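Local structure of SusD homolog (Bacteroides ovatus, 4F53) at residues Arg253-Ala265 with Ser316-Thr328. The protein probably binds mucin O-glycans at the cell surface as a SusD-like outer-membrane lipoprotein with a TPR-like helical fold. Residues are numbered along the deposited sequence; the frame is centred on the assembly and turned at random.
Sequences RFMVLWSDARISA and SWSQGSSCMKVTT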
loop_
_atom_site.group_PDB
_atom_site.type_symbol
_atom_site.label_atom_id
_atom_site.label_comp_id
_atom_site.label_asym_id
_atom_site.label_seq_id
_atom_site.Cartn_x
_atom_site.Cartn_y
_atom_site.Cartn_z
ATOM N N ARG A 253 14.185 -11.677 1.701
ATOM C CA ARG A 253 13.871 -13.017 1.219
ATOM C C ARG A 253 13.318 -12.953 -0.202
ATOM O O ARG A 253 13.866 -13.594 -1.104
ATOM C CB ARG A 253 12.837 -13.714 2.151
ATOM C CG ARG A 253 13.287 -13.946 3.583
ATOM C CD ARG A 253 14.519 -14.813 3.660
ATOM N NE ARG A 253 14.698 -15.344 5.009
ATOM C CZ ARG A 253 15.686 -15.014 5.831
ATOM N NH1 ARG A 253 16.610 -14.141 5.453
ATOM N NH2 ARG A 253 15.766 -15.564 7.033
ATOM N N PHE A 254 12.259 -12.163 -0.408
ATOM C CA PHE A 254 11.557 -12.078 -1.705
ATOM C C PHE A 254 12.461 -11.631 -2.815
ATOM O O PHE A 254 12.444 -12.233 -3.886
ATOM C CB PHE A 254 10.330 -11.153 -1.667
ATOM C CG PHE A 254 9.437 -11.281 -0.457
ATOM C CD1 PHE A 254 9.271 -12.509 0.184
ATOM C CD2 PHE A 254 8.743 -10.175 0.031
ATOM C CE1 PHE A 254 8.492 -12.612 1.338
ATOM C CE2 PHE A 254 7.928 -10.288 1.157
ATOM C CZ PHE A 254 7.815 -11.505 1.807
HETATM N N MSE A 255 13.264 -10.600 -2.545
HETATM C CA MSE A 255 14.124 -10.026 -3.558
HETATM C C MSE A 255 15.514 -10.683 -3.630
HETATM O O MSE A 255 15.896 -11.218 -4.673
HETATM C CB MSE A 255 14.263 -8.504 -3.289
HETATM C CG MSE A 255 12.923 -7.735 -3.390
HETATM SE SE MSE A 255 12.635 -7.153 -5.238
HETATM C CE MSE A 255 11.077 -6.047 -5.049
ATOM N N VAL A 256 16.285 -10.603 -2.545
ATOM C CA VAL A 256 17.685 -11.009 -2.564
ATOM C C VAL A 256 17.877 -12.529 -2.451
ATOM O O VAL A 256 18.474 -13.115 -3.358
ATOM C CB VAL A 256 18.526 -10.235 -1.503
ATOM C CG1 VAL A 256 19.999 -10.591 -1.623
ATOM C CG2 VAL A 256 18.338 -8.726 -1.644
ATOM N N LEU A 257 17.407 -13.154 -1.369
ATOM C CA LEU A 257 17.629 -14.582 -1.161
ATOM C C LEU A 257 16.890 -15.488 -2.163
ATOM O O LEU A 257 17.530 -16.344 -2.773
ATOM C CB LEU A 257 17.257 -14.992 0.274
ATOM C CG LEU A 257 17.866 -16.306 0.778
ATOM C CD1 LEU A 257 19.360 -16.173 0.947
ATOM C CD2 LEU A 257 17.255 -16.706 2.105
ATOM N N TRP A 258 15.561 -15.351 -2.297
ATOM C CA TRP A 258 14.795 -16.263 -3.158
ATOM C C TRP A 258 14.702 -15.813 -4.599
ATOM O O TRP A 258 14.470 -16.655 -5.462
ATOM C CB TRP A 258 13.382 -16.466 -2.620
ATOM C CG TRP A 258 13.303 -16.878 -1.180
ATOM C CD1 TRP A 258 14.238 -17.570 -0.463
ATOM C CD2 TRP A 258 12.164 -16.740 -0.325
ATOM N NE1 TRP A 258 13.786 -17.789 0.816
ATOM C CE2 TRP A 258 12.508 -17.306 0.925
ATOM C CE3 TRP A 258 10.900 -16.155 -0.480
ATOM C CZ2 TRP A 258 11.619 -17.324 2.006
ATOM C CZ3 TRP A 258 10.031 -16.161 0.595
ATOM C CH2 TRP A 258 10.390 -16.743 1.819
ATOM N N SER A 259 14.833 -14.495 -4.868
ATOM C CA SER A 259 14.716 -13.908 -6.210
ATOM C C SER A 259 13.331 -14.225 -6.835
ATOM O O SER A 259 13.210 -14.387 -8.049
ATOM C CB SER A 259 15.868 -14.349 -7.119
ATOM O OG SER A 259 17.098 -13.817 -6.662
ATOM N N ASP A 260 12.284 -14.279 -5.986
ATOM C CA ASP A 260 10.891 -14.472 -6.384
ATOM C C ASP A 260 10.313 -13.173 -6.914
ATOM O O ASP A 260 9.290 -13.204 -7.618
ATOM C CB ASP A 260 10.026 -14.950 -5.193
ATOM C CG ASP A 260 10.060 -16.436 -4.911
ATOM O OD1 ASP A 260 10.468 -17.202 -5.809
ATOM O OD2 ASP A 260 9.665 -16.833 -3.797
ATOM N N ALA A 261 10.952 -12.036 -6.548
ATOM C CA ALA A 261 10.510 -10.690 -6.912
ATOM C C ALA A 261 11.651 -9.830 -7.465
ATOM O O ALA A 261 12.809 -9.983 -7.078
ATOM C CB ALA A 261 9.907 -10.001 -5.689
ATOM N N ARG A 262 11.299 -8.916 -8.374
ATOM C CA ARG A 262 12.224 -7.926 -8.933
ATOM C C ARG A 262 11.507 -6.586 -8.965
ATOM O O ARG A 262 10.291 -6.542 -8.773
ATOM C CB ARG A 262 12.735 -8.343 -10.339
ATOM C CG ARG A 262 13.809 -9.455 -10.298
ATOM C CD ARG A 262 15.062 -8.950 -9.606
ATOM N NE ARG A 262 16.126 -9.940 -9.478
ATOM C CZ ARG A 262 16.342 -10.682 -8.394
ATOM N NH1 ARG A 262 15.504 -10.625 -7.367
ATOM N NH2 ARG A 262 17.376 -11.508 -8.341
ATOM N N ILE A 263 12.244 -5.490 -9.174
ATOM C CA ILE A 263 11.627 -4.153 -9.299
ATOM C C ILE A 263 10.827 -4.146 -10.611
ATOM O O ILE A 263 11.266 -4.751 -11.599
ATOM C CB ILE A 263 12.725 -3.042 -9.259
ATOM C CG1 ILE A 263 13.491 -3.048 -7.920
ATOM C CG2 ILE A 263 12.177 -1.620 -9.587
ATOM C CD1 ILE A 263 12.653 -2.789 -6.644
ATOM N N SER A 264 9.674 -3.483 -10.623
ATOM C CA SER A 264 8.831 -3.363 -11.816
ATOM C C SER A 264 9.465 -2.457 -12.856
ATOM O O SER A 264 10.227 -1.523 -12.537
ATOM C CB SER A 264 7.460 -2.801 -11.447
ATOM O OG SER A 264 7.557 -1.441 -11.065
ATOM N N ALA A 265 9.108 -2.713 -14.105
ATOM C CA ALA A 265 9.544 -1.917 -15.244
ATOM C C ALA A 265 8.955 -0.472 -15.134
ATOM O O ALA A 265 9.621 0.488 -15.514
ATOM C CB ALA A 265 9.099 -2.591 -16.531
ATOM N N SER A 316 14.806 -16.661 -19.494
ATOM C CA SER A 316 15.646 -17.295 -18.449
ATOM C C SER A 316 16.589 -16.328 -17.697
ATOM O O SER A 316 17.078 -16.704 -16.630
ATOM C CB SER A 316 16.465 -18.451 -19.017
ATOM O OG SER A 316 17.427 -17.986 -19.948
ATOM N N TRP A 317 16.846 -15.119 -18.232
ATOM C CA TRP A 317 17.742 -14.158 -17.574
ATOM C C TRP A 317 16.996 -13.070 -16.803
ATOM O O TRP A 317 17.635 -12.135 -16.321
ATOM C CB TRP A 317 18.710 -13.510 -18.587
ATOM C CG TRP A 317 19.613 -14.477 -19.304
ATOM C CD1 TRP A 317 19.831 -15.788 -18.997
ATOM C CD2 TRP A 317 20.422 -14.193 -20.450
ATOM N NE1 TRP A 317 20.673 -16.354 -19.913
ATOM C CE2 TRP A 317 21.071 -15.393 -20.809
ATOM C CE3 TRP A 317 20.676 -13.033 -21.201
ATOM C CZ2 TRP A 317 21.957 -15.472 -21.896
ATOM C CZ3 TRP A 317 21.535 -13.115 -22.289
ATOM C CH2 TRP A 317 22.164 -14.322 -22.630
ATOM N N SER A 318 15.664 -13.229 -16.622
ATOM C CA SER A 318 14.764 -12.285 -15.932
ATOM C C SER A 318 15.209 -11.851 -14.533
ATOM O O SER A 318 14.907 -10.720 -14.137
ATOM C CB SER A 318 13.354 -12.859 -15.826
ATOM O OG SER A 318 12.806 -12.970 -17.123
ATOM N N GLN A 319 15.912 -12.715 -13.781
ATOM C CA GLN A 319 16.328 -12.339 -12.415
ATOM C C GLN A 319 17.553 -11.394 -12.444
ATOM O O GLN A 319 17.899 -10.832 -11.418
ATOM C CB GLN A 319 16.538 -13.562 -11.526
ATOM C CG GLN A 319 15.247 -14.385 -11.365
ATOM C CD GLN A 319 15.416 -15.661 -10.572
ATOM O OE1 GLN A 319 16.525 -16.119 -10.296
ATOM N NE2 GLN A 319 14.311 -16.245 -10.152
ATOM N N GLY A 320 18.090 -11.126 -13.638
ATOM C CA GLY A 320 19.132 -10.135 -13.855
ATOM C C GLY A 320 18.578 -8.713 -13.772
ATOM O O GLY A 320 19.347 -7.758 -13.711
ATOM N N SER A 321 17.232 -8.548 -13.763
ATOM C CA SER A 321 16.524 -7.259 -13.620
ATOM C C SER A 321 16.882 -6.617 -12.289
ATOM O O SER A 321 17.263 -7.334 -11.359
ATOM C CB SER A 321 15.010 -7.456 -13.711
ATOM O OG SER A 321 14.663 -8.063 -14.944
ATOM N N SER A 322 16.753 -5.280 -12.190
ATOM C CA SER A 322 17.022 -4.513 -10.960
ATOM C C SER A 322 16.301 -5.128 -9.766
ATOM O O SER A 322 15.135 -5.526 -9.859
ATOM C CB SER A 322 16.626 -3.047 -11.120
ATOM O OG SER A 322 17.624 -2.351 -11.850
ATOM N N CYS A 323 17.047 -5.255 -8.666
ATOM C CA CYS A 323 16.628 -5.858 -7.409
ATOM C C CYS A 323 16.662 -4.811 -6.305
ATOM O O CYS A 323 17.569 -3.974 -6.263
ATOM C CB CYS A 323 17.547 -7.034 -7.087
ATOM S SG CYS A 323 17.037 -8.008 -5.646
HETATM N N MSE A 324 15.684 -4.888 -5.380
HETATM C CA MSE A 324 15.599 -3.980 -4.227
HETATM C C MSE A 324 16.880 -4.033 -3.424
HETATM O O MSE A 324 17.484 -5.102 -3.292
HETATM C CB MSE A 324 14.398 -4.383 -3.348
HETATM C CG MSE A 324 14.065 -3.439 -2.202
HETATM SE SE MSE A 324 12.401 -4.060 -1.359
HETATM C CE MSE A 324 12.369 -2.865 0.186
ATOM N N LYS A 325 17.308 -2.871 -2.916
ATOM C CA LYS A 325 18.457 -2.737 -2.011
ATOM C C LYS A 325 17.879 -2.974 -0.637
ATOM O O LYS A 325 17.045 -2.180 -0.194
ATOM C CB LYS A 325 19.107 -1.342 -2.158
ATOM C CG LYS A 325 20.594 -1.318 -1.865
ATOM C CD LYS A 325 21.241 0.019 -2.223
ATOM C CE LYS A 325 21.425 0.173 -3.718
ATOM N NZ LYS A 325 22.588 1.050 -4.060
ATOM N N VAL A 326 18.169 -4.119 -0.014
ATOM C CA VAL A 326 17.517 -4.446 1.273
ATOM C C VAL A 326 18.333 -5.457 2.045
ATOM O O VAL A 326 18.883 -6.382 1.441
ATOM C CB VAL A 326 16.036 -4.941 1.049
ATOM C CG1 VAL A 326 15.956 -6.181 0.145
ATOM C CG2 VAL A 326 15.262 -5.139 2.363
ATOM N N THR A 327 18.415 -5.281 3.377
ATOM C CA THR A 327 19.056 -6.239 4.284
ATOM C C THR A 327 18.005 -6.773 5.284
ATOM O O THR A 327 16.923 -6.197 5.423
ATOM C CB THR A 327 20.286 -5.688 5.008
ATOM O OG1 THR A 327 19.889 -4.833 6.061
ATOM C CG2 THR A 327 21.272 -5.025 4.090
ATOM N N THR A 328 18.337 -7.866 5.978
ATOM C CA THR A 328 17.453 -8.485 6.955
ATOM C C THR A 328 17.132 -7.537 8.131
ATOM O O THR A 328 16.081 -7.655 8.740
ATOM C CB THR A 328 18.063 -9.781 7.489
ATOM O OG1 THR A 328 19.308 -9.497 8.104
ATOM C CG2 THR A 328 18.219 -10.860 6.423
HETATM O O HOH W 1 12.612 -17.513 -7.660
HETATM O O HOH W 2 15.764 -18.485 -8.128
#
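Arg262 sends its side chain from strand 261-263 into the loop 316-328. Arg262 CB lies 3.7 Å from Ser322 O, and CG packs near Ser321 CB. A bend at chi2 (-65°) brings Arg262 CD to 3.2 Å from Ser321 O. Arg262 NE donates a nearly straight bond, 2.8 Å and 161°, to Gln319 O at the edge of the guanidinium; NH2 adds a weak second one. NH2 also donates to Ser259 OG, while NH1 is shared between Met255 O and Ala261 O, each slightly out of the guanidinium plane. Cys323 SG lies over one face, 3.5 Å from Arg262 NH1. In this SusD/RagB-family protein the arginine thus ties the end of helix 250-257, the short strand paired with 62-64 and the loop leading toward strand 332-335. A leucine here would probably leave Ser259 OG and the carbonyls of Met255, Ala261 and Gln319 without this donor and let the loop shift. Next door, Ile263 N bonds Ser322 O at 3.0 Å. Along the helix, the selenomethionines Met255 and Met324 cross at about a right angle, Met255 CG 3.7 Å from Met324 CB, and Val256 CG2 meets Val326 CG1. Gln319 NE2 bonds Ser65 O.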